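Local coordinates for protein oxygen-independent coproporphyrinogen III oxidase (Escherichia coli, PDB 1OLT) that catalyses the anaerobic, radical-SAM-dependent oxidative decarboxylation of two propionate groups of coproporphyrinogen III, yielding the vinyl groups of protoporphyrinogen IX in heme biosynthesis, at residues V57-F61 against M324-A328; G213-P219 against D259-Q265. All coordinates share one frame. Residues are numbered along the deposited sequence.

Contact 1. Residues V57-F61 against M324-A328. With SAM (S-adenosylmethionine), chain D.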
loop_
_atom_site.group_PDB
_atom_site.type_symbol
_atom_site.label_atom_id
_atom_site.label_comp_id
_atom_site.label_asym_id
_atom_site.label_seq_id
_atom_site.Cartn_x
_atom_site.Cartn_y
_atom_site.Cartn_z
ATOM N N VAL A 57 -4.177 9.907 -5.698
ATOM C CA VAL A 57 -5.277 10.733 -5.240
ATOM C C VAL A 57 -6.073 9.982 -4.132
ATOM O O VAL A 57 -6.466 8.803 -4.315
ATOM C CB VAL A 57 -6.247 11.110 -6.382
ATOM C CG1 VAL A 57 -7.331 12.030 -5.819
ATOM C CG2 VAL A 57 -5.519 11.756 -7.561
ATOM N N HIS A 58 -6.232 10.626 -2.980
ATOM C CA HIS A 58 -6.970 10.078 -1.868
ATOM C C HIS A 58 -8.443 10.509 -2.033
ATOM O O HIS A 58 -8.723 11.678 -2.210
ATOM C CB HIS A 58 -6.494 10.590 -0.541
ATOM C CG HIS A 58 -6.859 9.675 0.582
ATOM N ND1 HIS A 58 -6.254 8.449 0.746
ATOM C CD2 HIS A 58 -7.764 9.798 1.589
ATOM C CE1 HIS A 58 -6.755 7.871 1.834
ATOM N NE2 HIS A 58 -7.670 8.671 2.359
ATOM N N ILE A 59 -9.334 9.557 -2.024
ATOM C CA ILE A 59 -10.762 9.799 -2.056
ATOM C C ILE A 59 -11.301 9.253 -0.726
ATOM O O ILE A 59 -11.328 8.027 -0.524
ATOM C CB ILE A 59 -11.453 9.082 -3.248
ATOM C CG1 ILE A 59 -10.919 9.443 -4.633
ATOM C CG2 ILE A 59 -12.967 9.396 -3.226
ATOM C CD1 ILE A 59 -10.999 10.876 -4.966
ATOM N N PRO A 60 -11.644 10.114 0.229
ATOM C CA PRO A 60 -11.861 9.591 1.567
ATOM C C PRO A 60 -13.223 8.981 1.870
ATOM O O PRO A 60 -13.325 8.256 2.857
ATOM C CB PRO A 60 -11.632 10.820 2.457
ATOM C CG PRO A 60 -12.125 12.016 1.588
ATOM C CD PRO A 60 -11.699 11.603 0.213
ATOM N N PHE A 61 -14.224 9.193 1.033
ATOM C CA PHE A 61 -15.571 8.893 1.393
ATOM C C PHE A 61 -15.912 7.401 1.279
ATOM O O PHE A 61 -15.504 6.728 0.320
ATOM C CB PHE A 61 -16.533 9.797 0.553
ATOM C CG PHE A 61 -16.254 11.242 0.686
ATOM C CD1 PHE A 61 -16.446 11.883 1.856
ATOM C CD2 PHE A 61 -15.734 11.946 -0.391
ATOM C CE1 PHE A 61 -16.120 13.242 1.978
ATOM C CE2 PHE A 61 -15.420 13.268 -0.262
ATOM C CZ PHE A 61 -15.650 13.906 0.883
ATOM N N MET A 324 -2.176 13.797 -3.896
ATOM C CA MET A 324 -3.195 14.888 -3.863
ATOM C C MET A 324 -4.374 14.424 -3.028
ATOM O O MET A 324 -4.656 13.221 -2.956
ATOM C CB MET A 324 -3.677 15.192 -5.273
ATOM C CG MET A 324 -2.690 15.946 -6.177
ATOM S SD MET A 324 -2.979 15.546 -7.952
ATOM C CE MET A 324 -2.015 14.050 -8.082
ATOM N N GLY A 325 -5.062 15.356 -2.380
ATOM C CA GLY A 325 -6.216 15.071 -1.556
ATOM C C GLY A 325 -5.865 14.939 -0.054
ATOM O O GLY A 325 -4.688 14.975 0.370
ATOM N N VAL A 326 -6.889 14.866 0.756
ATOM C CA VAL A 326 -6.727 14.823 2.189
ATOM C C VAL A 326 -5.866 13.591 2.594
ATOM O O VAL A 326 -6.100 12.506 2.116
ATOM C CB VAL A 326 -8.155 14.807 2.914
ATOM C CG1 VAL A 326 -8.912 13.511 2.682
ATOM C CG2 VAL A 326 -7.982 15.004 4.365
ATOM N N SER A 327 -4.869 13.813 3.461
ATOM C CA SER A 327 -3.910 12.843 3.972
ATOM C C SER A 327 -2.854 12.367 2.983
ATOM O O SER A 327 -1.961 11.649 3.395
ATOM C CB SER A 327 -4.573 11.623 4.595
ATOM O OG SER A 327 -4.965 10.637 3.625
ATOM N N ALA A 328 -2.913 12.812 1.720
ATOM C CA ALA A 328 -2.037 12.273 0.699
ATOM C C ALA A 328 -0.587 12.571 0.959
ATOM O O ALA A 328 -0.205 13.695 1.248
ATOM C CB ALA A 328 -2.434 12.708 -0.680
HETATM N N SAM D . -2.896 0.970 5.216
HETATM C CA SAM D . -3.597 -0.324 5.319
HETATM C C SAM D . -3.230 -1.071 6.619
HETATM O O SAM D . -4.068 -1.422 7.472
HETATM O OXT SAM D . -2.056 -1.369 6.925
HETATM C CB SAM D . -3.314 -1.189 4.062
HETATM C CG SAM D . -3.907 -0.652 2.721
HETATM S SD SAM D . -2.677 0.041 1.564
HETATM C CE SAM D . -2.391 -1.366 0.431
HETATM C "C5'" SAM D . -3.481 1.206 0.400
HETATM C "C4'" SAM D . -4.064 2.412 1.120
HETATM O "O4'" SAM D . -2.963 3.142 1.639
HETATM C "C3'" SAM D . -4.810 3.397 0.215
HETATM O "O3'" SAM D . -6.108 2.932 -0.107
HETATM C "C2'" SAM D . -4.708 4.637 1.059
HETATM O "O2'" SAM D . -5.593 4.554 2.144
HETATM C "C1'" SAM D . -3.265 4.549 1.585
HETATM N N9 SAM D . -2.307 5.189 0.701
HETATM C C8 SAM D . -1.714 4.662 -0.392
HETATM N N7 SAM D . -0.887 5.629 -0.954
HETATM C C5 SAM D . -0.966 6.714 -0.229
HETATM C C6 SAM D . -0.379 7.944 -0.340
HETATM N N6 SAM D . 0.499 8.254 -1.279
HETATM N N1 SAM D . -0.710 8.865 0.588
HETATM C C2 SAM D . -1.578 8.596 1.577
HETATM N N3 SAM D . -2.182 7.404 1.684
HETATM C C4 SAM D . -1.868 6.474 0.794
#
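The imidazole of His-58 lies against the turn at Val-326 and Ser-327, with CD2 3.2 Å from Val-326 O and Ser-327 OG over one face of the ring. The setting is an inner strand of the largely parallel sheet of the TIM-barrel-like radical SAM fold: strand 53-62 takes 320-324 as a parallel neighbour while also pairing with 105-112. One hydrogen bond, His-58 N to Met-324 O at 3.0 Å, ties the two backbones, and Val-57 meets Met-324 side by side, CG2 to CE 4.2 Å. Residues 325-328 then leave the sheet through a type II turn. Gly-325 sits close to the strand, where a CB would clash with His-58 O and also crowd Met-324 O. Beyond it, Val-326 CG1 packs on Pro-60 CG at 3.7 Å. Both segments reach one S-adenosylmethionine: His-58, whose ND1 bonds to Tyr-56 OH, presents its ring edge to the ribose, CE1 3.5 Å from O2', and Ala-328 CA approaches adenine N1 at 3.7 Å.

Contact 2. Residues G213-P219 against D259-Q265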
loop_
_atom_site.group_PDB
_atom_site.type_symbol
_atom_site.label_atom_id
_atom_site.label_comp_id
_atom_site.label_asym_id
_atom_site.label_seq_id
_atom_site.Cartn_x
_atom_site.Cartn_y
_atom_site.Cartn_z
ATOM N N GLY A 213 -7.633 -12.408 11.563
ATOM C CA GLY A 213 -7.682 -11.839 12.927
ATOM C C GLY A 213 -8.970 -11.084 13.296
ATOM O O GLY A 213 -9.063 -10.466 14.336
ATOM N N LEU A 214 -9.953 -11.107 12.408
ATOM C CA LEU A 214 -11.246 -10.483 12.657
ATOM C C LEU A 214 -12.042 -11.315 13.639
ATOM O O LEU A 214 -11.784 -12.503 13.774
ATOM C CB LEU A 214 -12.002 -10.342 11.338
ATOM C CG LEU A 214 -11.478 -9.375 10.310
ATOM C CD1 LEU A 214 -12.284 -9.383 9.044
ATOM C CD2 LEU A 214 -11.383 -7.901 10.814
ATOM N N PRO A 215 -13.062 -10.714 14.303
ATOM C CA PRO A 215 -13.867 -11.424 15.281
ATOM C C PRO A 215 -14.503 -12.650 14.728
ATOM O O PRO A 215 -15.037 -12.682 13.655
ATOM C CB PRO A 215 -14.920 -10.398 15.721
ATOM C CG PRO A 215 -14.911 -9.389 14.698
ATOM C CD PRO A 215 -13.497 -9.303 14.143
ATOM N N LYS A 216 -14.414 -13.683 15.519
ATOM C CA LYS A 216 -14.965 -15.012 15.249
ATOM C C LYS A 216 -14.269 -15.804 14.137
ATOM O O LYS A 216 -14.674 -16.913 13.867
ATOM C CB LYS A 216 -16.503 -14.992 15.021
ATOM C CG LYS A 216 -17.310 -14.492 16.235
ATOM C CD LYS A 216 -17.186 -15.499 17.395
ATOM C CE LYS A 216 -18.320 -15.344 18.420
ATOM N NZ LYS A 216 -18.291 -16.547 19.306
ATOM N N GLN A 217 -13.192 -15.304 13.540
ATOM C CA GLN A 217 -12.434 -16.129 12.562
ATOM C C GLN A 217 -11.653 -17.196 13.278
ATOM O O GLN A 217 -11.078 -16.936 14.345
ATOM C CB GLN A 217 -11.433 -15.289 11.780
ATOM C CG GLN A 217 -12.093 -14.370 10.777
ATOM C CD GLN A 217 -11.041 -13.566 10.004
ATOM O OE1 GLN A 217 -9.918 -13.290 10.552
ATOM N NE2 GLN A 217 -11.354 -13.182 8.781
ATOM N N THR A 218 -11.604 -18.384 12.729
ATOM C CA THR A 218 -10.728 -19.460 13.221
ATOM C C THR A 218 -9.969 -20.080 12.035
ATOM O O THR A 218 -10.273 -19.764 10.921
ATOM C CB THR A 218 -11.586 -20.588 13.811
ATOM O OG1 THR A 218 -12.432 -21.047 12.775
ATOM C CG2 THR A 218 -12.599 -20.114 14.972
ATOM N N PRO A 219 -8.971 -20.935 12.271
ATOM C CA PRO A 219 -8.338 -21.699 11.185
ATOM C C PRO A 219 -9.343 -22.338 10.235
ATOM O O PRO A 219 -9.202 -22.195 8.992
ATOM C CB PRO A 219 -7.418 -22.705 11.938
ATOM C CG PRO A 219 -7.008 -21.930 13.159
ATOM C CD PRO A 219 -8.256 -21.101 13.538
ATOM N N ASP A 259 -14.013 -11.879 21.032
ATOM C CA ASP A 259 -14.292 -12.638 19.798
ATOM C C ASP A 259 -13.040 -12.807 18.948
ATOM O O ASP A 259 -13.042 -13.578 17.969
ATOM C CB ASP A 259 -15.305 -11.939 18.899
ATOM C CG ASP A 259 -16.705 -11.863 19.502
ATOM O OD1 ASP A 259 -17.004 -12.640 20.425
ATOM O OD2 ASP A 259 -17.560 -11.034 19.073
ATOM N N LEU A 260 -11.998 -12.033 19.241
ATOM C CA LEU A 260 -10.802 -12.091 18.390
ATOM C C LEU A 260 -10.125 -13.416 18.583
ATOM O O LEU A 260 -10.094 -13.970 19.662
ATOM C CB LEU A 260 -9.842 -10.935 18.679
ATOM C CG LEU A 260 -10.428 -9.508 18.492
ATOM C CD1 LEU A 260 -9.379 -8.481 18.862
ATOM C CD2 LEU A 260 -10.935 -9.284 17.133
ATOM N N PRO A 261 -9.550 -13.934 17.525
ATOM C CA PRO A 261 -8.786 -15.186 17.660
ATOM C C PRO A 261 -7.545 -15.082 18.553
ATOM O O PRO A 261 -6.890 -14.043 18.601
ATOM C CB PRO A 261 -8.405 -15.533 16.215
ATOM C CG PRO A 261 -8.687 -14.359 15.419
ATOM C CD PRO A 261 -9.579 -13.414 16.152
ATOM N N SER A 262 -7.239 -16.188 19.225
ATOM C CA SER A 262 -6.065 -16.325 20.052
ATOM C C SER A 262 -4.850 -16.191 19.166
ATOM O O SER A 262 -4.988 -16.312 17.969
ATOM C CB SER A 262 -6.068 -17.664 20.754
ATOM O OG SER A 262 -5.698 -18.652 19.810
ATOM N N PRO A 263 -3.707 -15.849 19.722
ATOM C CA PRO A 263 -2.449 -15.785 18.961
ATOM C C PRO A 263 -2.068 -17.106 18.232
ATOM O O PRO A 263 -1.596 -17.010 17.113
ATOM C CB PRO A 263 -1.383 -15.474 20.046
ATOM C CG PRO A 263 -2.201 -14.675 21.138
ATOM C CD PRO A 263 -3.542 -15.415 21.122
ATOM N N GLN A 264 -2.270 -18.263 18.842
ATOM C CA GLN A 264 -2.000 -19.537 18.175
ATOM C C GLN A 264 -2.981 -19.699 16.962
ATOM O O GLN A 264 -2.561 -20.149 15.886
ATOM C CB GLN A 264 -2.095 -20.709 19.157
ATOM C CG GLN A 264 -1.556 -22.089 18.629
ATOM C CD GLN A 264 -0.306 -21.943 17.801
ATOM O OE1 GLN A 264 -0.294 -22.241 16.616
ATOM N NE2 GLN A 264 0.711 -21.424 18.397
ATOM N N GLN A 265 -4.248 -19.304 17.128
ATOM C CA GLN A 265 -5.188 -19.354 16.039
ATOM C C GLN A 265 -4.704 -18.468 14.852
ATOM O O GLN A 265 -4.764 -18.912 13.676
ATOM C CB GLN A 265 -6.618 -19.039 16.486
ATOM C CG GLN A 265 -7.368 -20.169 17.260
ATOM C CD GLN A 265 -8.735 -19.696 17.771
ATOM O OE1 GLN A 265 -8.876 -18.557 18.226
ATOM N NE2 GLN A 265 -9.740 -20.535 17.647
HETATM O O HOH W 1 -16.587 -14.899 21.199
HETATM O O HOH W 2 -12.155 -16.348 16.914
#
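Asp-259, Pro-261 and Gln-265 have the most surface covered here, and each meets a different part of the loop 213-219. Asp-259 O accepts from Lys-216 N at 2.8 Å, nearly straight, and from a water, 3.1 Å away, that also donates to Gln-217 O at 2.8 Å, while Asp-259 CB rests 3.6 Å from Pro-215 CB. The Lys-216 and Asp-259 charges stay beyond salt-bridge range, NZ to OD1 4.3 Å, and a second water joins them, 3.0 Å from Lys-216 NZ and 2.4 Å from Asp-259 OD1. Pro-261 is set into the bend of the loop, its CD 3.4 Å from Leu-214 O and its CB 3.6 Å from Gln-217 O. That bend is a type II turn, Leu-214 to Gln-217, linking strand 207-212 to helix 219-232 in one beta-alpha unit of the radical SAM core. Inside it, Gln-217 OE1 accepts from Leu-214 N at 2.9 Å, while NE2 bonds to Asp-173. Gln-265 belongs to the capping box that starts helix 263-279: its N donates to Ser-262 OG at 3.1 Å and its OE1 accepts from Ser-262 N at 3.0 Å. Its aliphatic part covers the start of helix 219-232, with CG 3.9 Å from Pro-219 CD.

In the fold
The two contacts illustrate how sequence-distant segments meet differently in the interior and nearer the surface of one fold. Contact 1, wholly buried, joins strand 53-62 to the last residue of strand 320-324 and the turn after it: one parallel bridge starts it and side chains packed on the turn continue it. Contact 2, partly buried, joins two loops, each running into a helix. Each has a single backbone hydrogen bond across it; contact 2 adds proline packing and two bridging waters. Strands 53-62 and 207-212 share a sheet, and contact 2 is nested within the chain loop that contact 1 closes. Contact 1 touches a bound S-adenosylmethionine, whereas the side chain of Leu-214 in contact 2 lies about 7 Å from one.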